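Local atomic coordinates of L-lysine 6-monooxygenase involved in desferrioxamine biosynthesis (Erwinia amylovora CFBP1430, PDB entry 5O8P), a protein that catalyses, probably, the N-hydroxylation of cadaverine with FAD and NADPH in the biosynthesis of the siderophore desferrioxamine. Residues 242-247 and 390-395; 365-370 and 386-391; 316-321 and 331-336; 298-303 and 327-332. All blocks are in the same frame, centred on the assembly; numbering follows the deposited sequence.

In the fold
Contacts 1 and 2 lie near the FAD, and contacts 3 and 4 lie 34 to 37 Å from them, centre to centre. Contacts 1 and 2 are 11 Å apart and share Gly390 and Phe391, where helix 386-389 runs into the flavin-side loop. Contacts 3 and 4, 9 Å apart, share strand 327-333: contact 3 joins it to its hairpin partner 315-322, while contact 4 packs it against the region of strand 297-300, the outermost strand, within this chain, of the parallel sheet. Along the chain both fall between the two segments of contact 1 and precede contact 2. Contacts 1, 3 and 4 also touch the third subunit, so two distant regions of the chain take part in the assembly.

Contact 1: residues 242-247 and 390-395; sequences EMTSPE and GFVTPD. With FAD (flavin-adenine dinucleotide), chain C.
The ring of Phe391 meets Met243 and Thr244 obliquely, while CG1 of its neighbour Val392 lies 3.6 Å above one face, offset toward the rim. Trp248 makes an edge-to-face pair with the same ring. Two overlapping type I beta turns, Gly390 to Thr393 and Val392 to Asp395, form the FAD-binding loop, and against them rests the inverse gamma turn centred on Thr244. Met243 CB approaches Phe391 CZ at 3.8 Å. The side chains of Thr244 and Phe391 cross at about a right angle, Thr244 CG2 lying 3.6 Å from Phe391 CE2; with CG2 anti to the carbonyl carbon, OG1 is left to bond Leu241 O. Threonine thus offers a methyl to the ring and a hydroxyl to the end of helix 238-241. Val392 CG1 fills in beside the backbone, 3.6 Å from Thr244 CA. Ser245 suits the N-cap of helix 246-253: OG caps Trp248 N and also donates to Glu242 O at 2.7 Å. Thr393 OG1 bonds Gly390 O at 3.1 Å, and Asp395 OD1 accepts from Gly397 N. Pro394, with no N-H but a carbonyl, meets the cofactor through a weak bond, FAD O2' to Pro394 O, 3.4 Å.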
# COMPACT_ATOMS: atom_id res chain seq x y z
N GLU B 242 17.40 -7.44 8.61
CA GLU B 242 18.12 -8.10 9.71
C GLU B 242 19.64 -8.18 9.53
O GLU B 242 20.35 -8.48 10.47
CB GLU B 242 17.62 -9.53 9.93
CG GLU B 242 16.20 -9.65 10.44
CD GLU B 242 15.96 -10.96 11.20
OE1 GLU B 242 16.40 -12.05 10.71
OE2 GLU B 242 15.40 -10.88 12.33
N MET B 243 20.13 -7.96 8.32
CA MET B 243 21.57 -7.87 8.10
C MET B 243 22.15 -6.56 8.64
O MET B 243 23.36 -6.48 8.79
CB MET B 243 21.93 -8.03 6.62
CG MET B 243 21.59 -9.38 6.03
SD MET B 243 21.84 -9.47 4.24
CE MET B 243 23.61 -9.71 4.16
N THR B 244 21.31 -5.54 8.86
CA THR B 244 21.76 -4.31 9.54
C THR B 244 21.56 -4.57 11.03
O THR B 244 20.60 -4.11 11.65
CB THR B 244 21.05 -3.00 9.09
OG1 THR B 244 19.80 -2.87 9.77
CG2 THR B 244 20.83 -2.97 7.60
N SER B 245 22.49 -5.33 11.58
CA SER B 245 22.37 -5.80 12.94
C SER B 245 23.75 -6.06 13.52
O SER B 245 24.69 -6.38 12.78
CB SER B 245 21.57 -7.08 12.97
OG SER B 245 22.26 -8.13 12.32
N PRO B 246 23.87 -5.95 14.85
CA PRO B 246 25.13 -6.27 15.51
C PRO B 246 25.67 -7.64 15.12
O PRO B 246 26.87 -7.77 14.87
CB PRO B 246 24.76 -6.21 16.97
CG PRO B 246 23.70 -5.16 17.03
CD PRO B 246 22.89 -5.36 15.79
N GLU B 247 24.78 -8.63 15.02
CA GLU B 247 25.23 -10.01 14.75
C GLU B 247 25.83 -10.13 13.37
O GLU B 247 26.82 -10.82 13.21
CB GLU B 247 24.14 -11.05 14.86
CG GLU B 247 23.16 -10.87 15.99
CD GLU B 247 21.88 -10.24 15.50
OE1 GLU B 247 21.10 -10.96 14.88
OE2 GLU B 247 21.63 -9.05 15.81
N GLY B 390 31.35 -3.29 6.80
CA GLY B 390 30.39 -3.68 5.78
C GLY B 390 29.41 -2.60 5.39
O GLY B 390 29.55 -1.45 5.80
N PHE B 391 28.39 -2.99 4.62
CA PHE B 391 27.39 -2.07 4.05
C PHE B 391 26.57 -1.22 5.05
O PHE B 391 25.83 -0.32 4.62
CB PHE B 391 26.42 -2.89 3.18
CG PHE B 391 25.30 -3.52 3.96
CD1 PHE B 391 25.45 -4.75 4.60
CD2 PHE B 391 24.10 -2.83 4.12
CE1 PHE B 391 24.42 -5.29 5.33
CE2 PHE B 391 23.06 -3.36 4.85
CZ PHE B 391 23.22 -4.60 5.45
N VAL B 392 26.67 -1.51 6.36
CA VAL B 392 25.83 -0.83 7.36
C VAL B 392 26.37 0.51 7.84
O VAL B 392 25.72 1.19 8.64
CB VAL B 392 25.59 -1.71 8.61
CG1 VAL B 392 24.90 -3.01 8.22
CG2 VAL B 392 26.90 -1.95 9.34
N THR B 393 27.54 0.91 7.33
CA THR B 393 28.33 2.02 7.87
C THR B 393 27.70 3.42 7.65
O THR B 393 27.58 4.18 8.62
CB THR B 393 29.80 1.92 7.33
OG1 THR B 393 30.43 0.71 7.78
CG2 THR B 393 30.65 3.06 7.74
N PRO B 394 27.26 3.77 6.41
CA PRO B 394 26.58 5.07 6.23
C PRO B 394 25.13 5.16 6.74
O PRO B 394 24.51 6.21 6.61
CB PRO B 394 26.60 5.26 4.69
CG PRO B 394 27.21 4.04 4.09
CD PRO B 394 27.31 3.00 5.16
N ASP B 395 24.59 4.08 7.32
CA ASP B 395 23.20 4.00 7.77
C ASP B 395 23.02 4.85 9.03
O ASP B 395 23.69 4.62 10.03
CB ASP B 395 22.87 2.51 8.06
CG ASP B 395 21.36 2.20 8.08
OD1 ASP B 395 20.54 3.08 8.39
OD2 ASP B 395 20.99 1.04 7.80
PA FAD C . 28.94 14.84 7.19
O1A FAD C . 27.81 15.73 6.73
O2A FAD C . 30.01 14.42 6.20
O5B FAD C . 29.62 15.62 8.43
C5B FAD C . 31.00 15.97 8.47
C4B FAD C . 31.26 17.33 9.10
O4B FAD C . 32.64 17.42 9.49
C3B FAD C . 31.01 18.48 8.13
O3B FAD C . 30.22 19.48 8.79
C2B FAD C . 32.41 18.96 7.73
O2B FAD C . 32.49 20.36 7.44
C1B FAD C . 33.22 18.62 8.97
N9A FAD C . 34.69 18.53 8.79
C8A FAD C . 35.39 17.82 7.87
N7A FAD C . 36.73 18.00 8.05
C5A FAD C . 36.90 18.84 9.09
C6A FAD C . 38.04 19.46 9.83
N6A FAD C . 39.32 19.21 9.46
N1A FAD C . 37.76 20.28 10.87
C2A FAD C . 36.49 20.55 11.25
N3A FAD C . 35.41 20.02 10.63
C4A FAD C . 35.55 19.18 9.57
N1 FAD C . 21.75 7.82 5.12
C2 FAD C . 20.63 7.34 5.71
O2 FAD C . 20.76 6.43 6.56
N3 FAD C . 19.40 7.83 5.43
C4 FAD C . 19.21 8.81 4.54
O4 FAD C . 18.07 9.24 4.29
C4X FAD C . 20.39 9.39 3.84
N5 FAD C . 20.27 10.38 2.93
C5X FAD C . 21.36 10.88 2.31
C6 FAD C . 21.18 11.90 1.38
C7 FAD C . 22.26 12.47 0.71
C7M FAD C . 22.03 13.57 -0.30
C8 FAD C . 23.63 11.96 0.99
C8M FAD C . 24.81 12.56 0.27
C9 FAD C . 23.83 10.94 1.91
C9A FAD C . 22.75 10.36 2.61
N10 FAD C . 22.90 9.31 3.57
C10 FAD C . 21.72 8.81 4.19
C1' FAD C . 24.21 8.71 3.95
C2' FAD C . 24.82 9.37 5.21
O2' FAD C . 23.82 9.50 6.25
C3' FAD C . 25.46 10.75 4.95
O3' FAD C . 26.53 10.63 4.00
C4' FAD C . 26.01 11.42 6.22
O4' FAD C . 26.02 12.84 6.04
C5' FAD C . 27.42 10.96 6.58
O5' FAD C . 27.64 11.18 7.97
P FAD C . 28.82 12.14 8.46
O1P FAD C . 28.76 12.23 9.97
O2P FAD C . 30.05 11.58 7.79
O3P FAD C . 28.23 13.51 7.81

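Contact 2: residues 365-370 and 386-391; sequences YDVQRN and LHTHGF
His389 NE2 donates to Gln368 O at 3.0 Å, with an N-H...O angle of 152°. The acceptor lies in the imidazole plane, whereas the donor stands above the carbonyl plane, 44° out of it. At the same edge of the ring, CE1 faces the next carbonyl, Arg369 O, 3.2 Å away, and the imidazole therefore looks onto two consecutive backbone oxygens. Tyr371 stacks on His389 and His253 meets it edge-to-face, which should restrict its rotation further. A second histidine repeats the theme: His387 NE2 donates to Tyr365 O, again near its ring plane, although the modelled 2.5 Å is doubtful as an exact length. In this way the short helix 386-389, just ahead of the flavin-side loop, holds an irregular loop segment with no strand pairing; histidine suits the task because a ring N-H can span the gap to a carbonyl. Between the two rings Val367 turns its CB toward Thr388, CB lying 3.4 Å from Thr388 OG1, whose hydrogen-bond partner is Glu385 O. The side chains of Val367 and His389 cross at about a right angle. Arg369 starts away from the helix, but the bend at chi2 (67°) brings CD round, and farther out NH1 lies 3.6 Å from His389 CE1, guanidinium and imidazole planes nearly perpendicular. The NE of Arg369 forms a salt bridge with Asp250.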
# COMPACT_ATOMS: atom_id res chain seq x y z
N TYR B 365 42.49 2.58 6.94
CA TYR B 365 42.51 2.27 8.36
C TYR B 365 42.18 0.79 8.58
O TYR B 365 41.17 0.30 8.08
CB TYR B 365 41.46 3.08 9.12
CG TYR B 365 41.45 4.58 8.96
CD1 TYR B 365 42.64 5.31 8.89
CD2 TYR B 365 40.25 5.27 8.93
CE1 TYR B 365 42.62 6.68 8.75
CE2 TYR B 365 40.22 6.64 8.80
CZ TYR B 365 41.40 7.34 8.72
OH TYR B 365 41.33 8.69 8.60
N ASP B 366 43.03 0.08 9.32
CA ASP B 366 42.71 -1.28 9.76
C ASP B 366 41.82 -1.20 11.01
O ASP B 366 42.29 -1.38 12.14
CB ASP B 366 43.99 -2.08 10.05
CG ASP B 366 43.72 -3.54 10.37
OD1 ASP B 366 43.00 -4.21 9.59
OD2 ASP B 366 44.23 -4.02 11.40
N VAL B 367 40.53 -0.98 10.78
CA VAL B 367 39.60 -0.64 11.86
C VAL B 367 39.29 -1.88 12.70
O VAL B 367 39.05 -2.95 12.15
CB VAL B 367 38.27 -0.05 11.34
CG1 VAL B 367 37.46 0.54 12.50
CG2 VAL B 367 38.50 1.00 10.27
N GLN B 368 39.29 -1.72 14.02
CA GLN B 368 38.98 -2.82 14.95
C GLN B 368 37.47 -2.86 15.16
O GLN B 368 36.75 -1.96 14.70
CB GLN B 368 39.67 -2.61 16.30
CG GLN B 368 41.15 -2.26 16.24
CD GLN B 368 41.99 -3.33 15.61
OE1 GLN B 368 42.34 -4.30 16.27
NE2 GLN B 368 42.38 -3.12 14.33
N ARG B 369 36.99 -3.89 15.85
CA ARG B 369 35.54 -4.10 15.97
C ARG B 369 34.88 -3.00 16.78
O ARG B 369 33.72 -2.70 16.53
CB ARG B 369 35.20 -5.49 16.52
CG ARG B 369 33.70 -5.79 16.72
CD ARG B 369 32.96 -5.86 15.40
NE ARG B 369 31.50 -5.94 15.55
CZ ARG B 369 30.68 -4.91 15.76
NH1 ARG B 369 31.14 -3.66 15.89
NH2 ARG B 369 29.37 -5.13 15.85
N ASN B 370 35.62 -2.39 17.71
CA ASN B 370 35.12 -1.23 18.47
C ASN B 370 35.27 0.12 17.75
O ASN B 370 35.15 1.17 18.38
CB ASN B 370 35.76 -1.16 19.87
CG ASN B 370 37.25 -0.89 19.85
OD1 ASN B 370 37.89 -0.96 18.81
ND2 ASN B 370 37.82 -0.60 21.01
N LEU B 386 33.59 1.22 6.21
CA LEU B 386 32.85 0.42 5.21
C LEU B 386 33.62 -0.85 4.75
O LEU B 386 33.04 -1.91 4.52
CB LEU B 386 32.51 1.30 3.99
CG LEU B 386 31.80 0.76 2.73
CD1 LEU B 386 30.59 -0.11 3.05
CD2 LEU B 386 31.38 1.92 1.84
N HIS B 387 34.93 -0.71 4.63
CA HIS B 387 35.80 -1.80 4.18
C HIS B 387 36.01 -2.92 5.21
O HIS B 387 36.44 -4.01 4.84
CB HIS B 387 37.14 -1.24 3.65
CG HIS B 387 38.00 -0.61 4.70
ND1 HIS B 387 37.82 0.69 5.15
CD2 HIS B 387 39.13 -1.05 5.29
CE1 HIS B 387 38.75 0.98 6.03
NE2 HIS B 387 39.56 -0.05 6.14
N THR B 388 35.73 -2.66 6.48
CA THR B 388 35.89 -3.64 7.58
C THR B 388 34.62 -3.95 8.41
O THR B 388 34.61 -4.96 9.10
CB THR B 388 36.93 -3.12 8.60
OG1 THR B 388 36.52 -1.82 9.06
CG2 THR B 388 38.33 -3.05 8.01
N HIS B 389 33.61 -3.08 8.37
CA HIS B 389 32.32 -3.31 9.05
C HIS B 389 31.12 -3.45 8.10
O HIS B 389 30.00 -3.68 8.57
CB HIS B 389 32.05 -2.18 10.05
CG HIS B 389 32.93 -2.23 11.24
ND1 HIS B 389 32.44 -2.45 12.51
CD2 HIS B 389 34.27 -2.11 11.37
CE1 HIS B 389 33.44 -2.44 13.38
NE2 HIS B 389 34.56 -2.25 12.71
N GLY B 390 31.35 -3.29 6.80
CA GLY B 390 30.39 -3.68 5.78
C GLY B 390 29.41 -2.60 5.39
O GLY B 390 29.55 -1.45 5.80
N PHE B 391 28.39 -2.99 4.62
CA PHE B 391 27.39 -2.07 4.05
C PHE B 391 26.57 -1.22 5.05
O PHE B 391 25.83 -0.32 4.62
CB PHE B 391 26.42 -2.89 3.18
CG PHE B 391 25.30 -3.52 3.96
CD1 PHE B 391 25.45 -4.75 4.60
CD2 PHE B 391 24.10 -2.83 4.12
CE1 PHE B 391 24.42 -5.29 5.33
CE2 PHE B 391 23.06 -3.36 4.85
CZ PHE B 391 23.22 -4.60 5.45

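Contact 3: residues 316-321 and 331-336; sequences FELKLH and RRTEGL
Phe316, the most covered residue here, packs tightly with Leu336: Leu336 CD2 sits over the centre of the phenyl ring, 4.1 Å from its centroid, in a CH-pi contact, while Leu336 CB comes to 3.8 Å from Phe316 CE2. Thr333 O and Glu334 O lie at the ring's edge, and Trp310 adds an edge-to-face partner. The setting is an antiparallel beta hairpin. Phe316 pairs with Thr333 and Leu318 with Arg331 as hydrogen-bonded pairs, tied by Phe316 N to Thr333 O at 2.7 Å and by Leu318 N to Arg331 O at 2.8 Å. On the Phe316 face, Leu318 CD2 also touches the methyl of Thr333 at 4.0 Å; threonine fits here because OG1, anti to the backbone N (chi1 -165°), bonds Gly335 O as the chain passes into strand 335-338. The opposite face is looser. There Glu317 and Arg332 form a non-hydrogen-bonded pair, both partly exposed, with Glu317 OE2 5.9 Å from Arg332 NE. Arg332 NH1 instead makes salt bridges to Glu315 and Glu313. Apolar groups thus join the hairpin to the parallel sheet on one face, while on the other the arginine is probably steadied chiefly by its glutamates.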
# COMPACT_ATOMS: atom_id res chain seq x y z
N PHE B 316 29.20 18.47 -24.29
CA PHE B 316 30.08 17.36 -23.93
C PHE B 316 29.96 16.24 -24.95
O PHE B 316 28.90 16.05 -25.56
CB PHE B 316 29.73 16.77 -22.57
CG PHE B 316 30.17 17.58 -21.41
CD1 PHE B 316 31.51 17.59 -21.03
CD2 PHE B 316 29.25 18.29 -20.63
CE1 PHE B 316 31.92 18.33 -19.93
CE2 PHE B 316 29.65 19.03 -19.53
CZ PHE B 316 30.99 19.05 -19.18
N GLU B 317 31.04 15.48 -25.13
CA GLU B 317 30.99 14.18 -25.78
C GLU B 317 31.47 13.14 -24.78
O GLU B 317 32.67 13.03 -24.51
CB GLU B 317 31.84 14.14 -27.05
CG GLU B 317 31.55 12.93 -27.93
CD GLU B 317 32.78 12.31 -28.58
OE1 GLU B 317 33.85 12.24 -27.93
OE2 GLU B 317 32.68 11.86 -29.75
N LEU B 318 30.52 12.38 -24.23
CA LEU B 318 30.81 11.28 -23.33
C LEU B 318 31.17 10.05 -24.13
O LEU B 318 30.35 9.58 -24.91
CB LEU B 318 29.58 10.96 -22.47
CG LEU B 318 29.19 11.87 -21.30
CD1 LEU B 318 29.76 13.28 -21.37
CD2 LEU B 318 27.67 11.93 -21.16
N LYS B 319 32.39 9.54 -23.97
CA LYS B 319 32.75 8.22 -24.49
C LYS B 319 32.42 7.20 -23.41
O LYS B 319 32.84 7.34 -22.26
CB LYS B 319 34.23 8.14 -24.85
CG LYS B 319 34.61 9.02 -26.02
CD LYS B 319 35.78 8.47 -26.83
CE LYS B 319 36.08 9.37 -28.02
NZ LYS B 319 37.10 8.80 -28.92
N LEU B 320 31.64 6.19 -23.80
CA LEU B 320 31.15 5.17 -22.88
C LEU B 320 31.51 3.78 -23.39
O LEU B 320 31.67 3.57 -24.59
CB LEU B 320 29.64 5.29 -22.75
CG LEU B 320 29.12 6.62 -22.20
CD1 LEU B 320 27.69 6.87 -22.63
CD2 LEU B 320 29.21 6.65 -20.69
N HIS B 321 31.66 2.84 -22.46
CA HIS B 321 31.90 1.45 -22.80
C HIS B 321 30.84 0.59 -22.12
O HIS B 321 30.72 0.59 -20.90
CB HIS B 321 33.29 1.03 -22.34
CG HIS B 321 33.70 -0.30 -22.87
ND1 HIS B 321 33.74 -1.43 -22.09
CD2 HIS B 321 34.06 -0.69 -24.12
CE1 HIS B 321 34.13 -2.46 -22.82
NE2 HIS B 321 34.33 -2.04 -24.06
N ARG B 331 28.04 9.63 -26.70
CA ARG B 331 26.77 10.28 -26.42
C ARG B 331 27.06 11.76 -26.21
O ARG B 331 28.16 12.11 -25.76
CB ARG B 331 26.20 9.69 -25.13
CG ARG B 331 24.71 9.62 -25.04
CD ARG B 331 24.16 8.55 -25.97
NE ARG B 331 22.81 8.96 -26.33
CZ ARG B 331 22.13 8.51 -27.37
NH1 ARG B 331 22.66 7.61 -28.20
NH2 ARG B 331 20.93 9.01 -27.60
N ARG B 332 26.09 12.62 -26.49
CA ARG B 332 26.30 14.07 -26.35
C ARG B 332 25.33 14.67 -25.37
O ARG B 332 24.22 14.20 -25.24
CB ARG B 332 26.13 14.77 -27.69
CG ARG B 332 27.34 14.70 -28.60
CD ARG B 332 26.83 14.81 -30.03
NE ARG B 332 27.89 15.01 -30.99
CZ ARG B 332 28.56 16.16 -31.16
NH1 ARG B 332 28.31 17.23 -30.41
NH2 ARG B 332 29.50 16.24 -32.10
N THR B 333 25.76 15.73 -24.69
CA THR B 333 24.90 16.44 -23.75
C THR B 333 25.48 17.83 -23.43
O THR B 333 26.70 18.02 -23.43
CB THR B 333 24.69 15.61 -22.46
OG1 THR B 333 23.59 16.15 -21.69
CG2 THR B 333 25.95 15.55 -21.60
N GLU B 334 24.60 18.80 -23.18
CA GLU B 334 25.03 20.14 -22.80
C GLU B 334 25.26 20.15 -21.31
O GLU B 334 26.37 20.39 -20.84
CB GLU B 334 24.01 21.20 -23.19
CG GLU B 334 23.82 21.33 -24.70
CD GLU B 334 23.02 22.56 -25.12
OE1 GLU B 334 22.43 23.23 -24.25
OE2 GLU B 334 22.97 22.83 -26.35
N GLY B 335 24.19 19.86 -20.57
CA GLY B 335 24.22 19.75 -19.10
C GLY B 335 24.62 18.36 -18.69
O GLY B 335 24.26 17.39 -19.35
N LEU B 336 25.37 18.26 -17.61
CA LEU B 336 25.85 16.99 -17.10
C LEU B 336 25.78 17.02 -15.58
O LEU B 336 26.44 17.82 -14.95
CB LEU B 336 27.28 16.76 -17.57
CG LEU B 336 27.99 15.50 -17.10
CD1 LEU B 336 27.20 14.27 -17.50
CD2 LEU B 336 29.39 15.43 -17.69

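Contact 4: residues 298-303 and 327-332; sequences NLFTHS and RAYSRR
Tyr329 OH and Ser303 OG share a hydrogen bond in which either may donate, the serine oxygen lying in the plane of the tyrosine ring at its edge; the modelled 2.5 Å is doubtful as an exact length. The same hydroxyl oxygen passes 3.3 Å from Phe300 CB. The two aromatic rings meet obliquely, centroids 5.2 Å apart and planes at 38°, with Tyr329 CE2 over one face of Phe300 but offset toward the rim. Tyr329 reaches this place with CG between the backbone N and the carbonyl carbon (chi1 71°). Farther along, Phe300 CZ lies 3.6 Å above the guanidinium plane of Arg331, offset toward the rim, and Arg331 NE comes to 3.6 Å from Phe300 CE1. Arg331 NH2 ends 3.5 Å from Asn298 CG; the two side chains cross at about a right angle, their flat groups turned 61° apart.

Strand axes 11.1 Å apart show that side chains, not backbone pairing, join strand 297-300, the outermost strand, within this chain, of the parallel sheet, to the hairpin strand 327-333. Ile225 of the adjacent strand touches Phe300, Ser303 and Arg331, and the ND2 of Asn298 hydrogen-bonds Asn223 OD1. Arg227 and Leu305, NADP(+)-binding residues although no NADP(+) is bound to this chain here, lie near Ser303. Phenylalanine offers a flat apolar ring to the tyrosine ring and to the guanidinium of Arg331, while the tyrosine hydroxyl pairs with serine and the arginine's charge is probably eased by Glu432 of the third subunit, a long and weak ion pair.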
# COMPACT_ATOMS: atom_id res chain seq x y z
N ASN B 298 16.66 9.17 -22.89
CA ASN B 298 17.47 7.99 -23.14
C ASN B 298 17.97 7.48 -21.81
O ASN B 298 18.27 8.28 -20.92
CB ASN B 298 18.64 8.34 -24.05
CG ASN B 298 18.20 8.94 -25.36
OD1 ASN B 298 17.70 8.23 -26.24
ND2 ASN B 298 18.32 10.24 -25.47
N LEU B 299 18.00 6.17 -21.66
CA LEU B 299 18.42 5.53 -20.43
C LEU B 299 19.33 4.38 -20.80
O LEU B 299 18.87 3.44 -21.44
CB LEU B 299 17.21 5.04 -19.64
CG LEU B 299 16.32 6.12 -19.00
CD1 LEU B 299 15.37 6.76 -19.99
CD2 LEU B 299 15.52 5.54 -17.85
N PHE B 300 20.61 4.46 -20.44
CA PHE B 300 21.56 3.38 -20.69
C PHE B 300 22.04 2.73 -19.39
O PHE B 300 22.03 3.36 -18.34
CB PHE B 300 22.75 3.92 -21.46
CG PHE B 300 22.41 4.38 -22.84
CD1 PHE B 300 21.99 5.68 -23.08
CD2 PHE B 300 22.51 3.50 -23.91
CE1 PHE B 300 21.68 6.11 -24.36
CE2 PHE B 300 22.19 3.92 -25.20
CZ PHE B 300 21.78 5.24 -25.42
N THR B 301 22.44 1.47 -19.48
CA THR B 301 22.94 0.71 -18.33
C THR B 301 24.24 0.04 -18.74
O THR B 301 24.66 0.17 -19.88
CB THR B 301 21.92 -0.36 -17.89
OG1 THR B 301 21.39 -1.02 -19.04
CG2 THR B 301 20.78 0.28 -17.10
N HIS B 302 24.89 -0.65 -17.80
CA HIS B 302 26.17 -1.33 -18.05
C HIS B 302 27.28 -0.42 -18.61
O HIS B 302 28.30 -0.93 -19.08
CB HIS B 302 25.97 -2.52 -19.01
CG HIS B 302 25.19 -3.65 -18.42
ND1 HIS B 302 25.74 -4.55 -17.53
CD2 HIS B 302 23.91 -4.05 -18.61
CE1 HIS B 302 24.83 -5.44 -17.19
NE2 HIS B 302 23.71 -5.16 -17.83
N SER B 303 27.12 0.90 -18.52
CA SER B 303 27.94 1.83 -19.30
C SER B 303 28.97 2.58 -18.45
O SER B 303 28.61 3.45 -17.66
CB SER B 303 27.04 2.82 -20.03
OG SER B 303 26.43 2.19 -21.13
N ARG B 327 31.27 -3.27 -25.95
CA ARG B 327 31.26 -2.38 -27.12
C ARG B 327 31.21 -0.90 -26.71
O ARG B 327 30.40 -0.51 -25.85
CB ARG B 327 30.09 -2.72 -28.04
CG ARG B 327 30.28 -2.24 -29.47
CD ARG B 327 29.22 -2.84 -30.39
NE ARG B 327 28.66 -1.82 -31.29
CZ ARG B 327 27.46 -1.85 -31.86
NH1 ARG B 327 26.62 -2.87 -31.67
NH2 ARG B 327 27.08 -0.84 -32.64
N ALA B 328 32.06 -0.09 -27.34
CA ALA B 328 32.17 1.34 -27.03
C ALA B 328 31.15 2.15 -27.82
O ALA B 328 30.71 1.73 -28.89
CB ALA B 328 33.58 1.83 -27.32
N TYR B 329 30.77 3.30 -27.27
CA TYR B 329 29.86 4.24 -27.94
C TYR B 329 29.95 5.63 -27.34
O TYR B 329 30.38 5.78 -26.19
CB TYR B 329 28.41 3.73 -27.89
CG TYR B 329 27.72 3.77 -26.53
CD1 TYR B 329 27.97 2.80 -25.55
CD2 TYR B 329 26.76 4.75 -26.24
CE1 TYR B 329 27.31 2.83 -24.32
CE2 TYR B 329 26.10 4.78 -25.02
CZ TYR B 329 26.37 3.82 -24.07
OH TYR B 329 25.71 3.86 -22.88
N SER B 330 29.55 6.64 -28.11
CA SER B 330 29.58 8.04 -27.67
C SER B 330 28.17 8.61 -27.55
O SER B 330 27.23 8.14 -28.20
CB SER B 330 30.42 8.90 -28.62
OG SER B 330 29.81 8.98 -29.91
N ARG B 331 28.04 9.63 -26.70
CA ARG B 331 26.77 10.28 -26.42
C ARG B 331 27.06 11.76 -26.21
O ARG B 331 28.16 12.11 -25.76
CB ARG B 331 26.20 9.69 -25.13
CG ARG B 331 24.71 9.62 -25.04
CD ARG B 331 24.16 8.55 -25.97
NE ARG B 331 22.81 8.96 -26.33
CZ ARG B 331 22.13 8.51 -27.37
NH1 ARG B 331 22.66 7.61 -28.20
NH2 ARG B 331 20.93 9.01 -27.60
N ARG B 332 26.09 12.62 -26.49
CA ARG B 332 26.30 14.07 -26.35
C ARG B 332 25.33 14.67 -25.37
O ARG B 332 24.22 14.20 -25.24
CB ARG B 332 26.13 14.77 -27.69
CG ARG B 332 27.34 14.70 -28.60
CD ARG B 332 26.83 14.81 -30.03
NE ARG B 332 27.89 15.01 -30.99
CZ ARG B 332 28.56 16.16 -31.16
NH1 ARG B 332 28.31 17.23 -30.41
NH2 ARG B 332 29.50 16.24 -32.10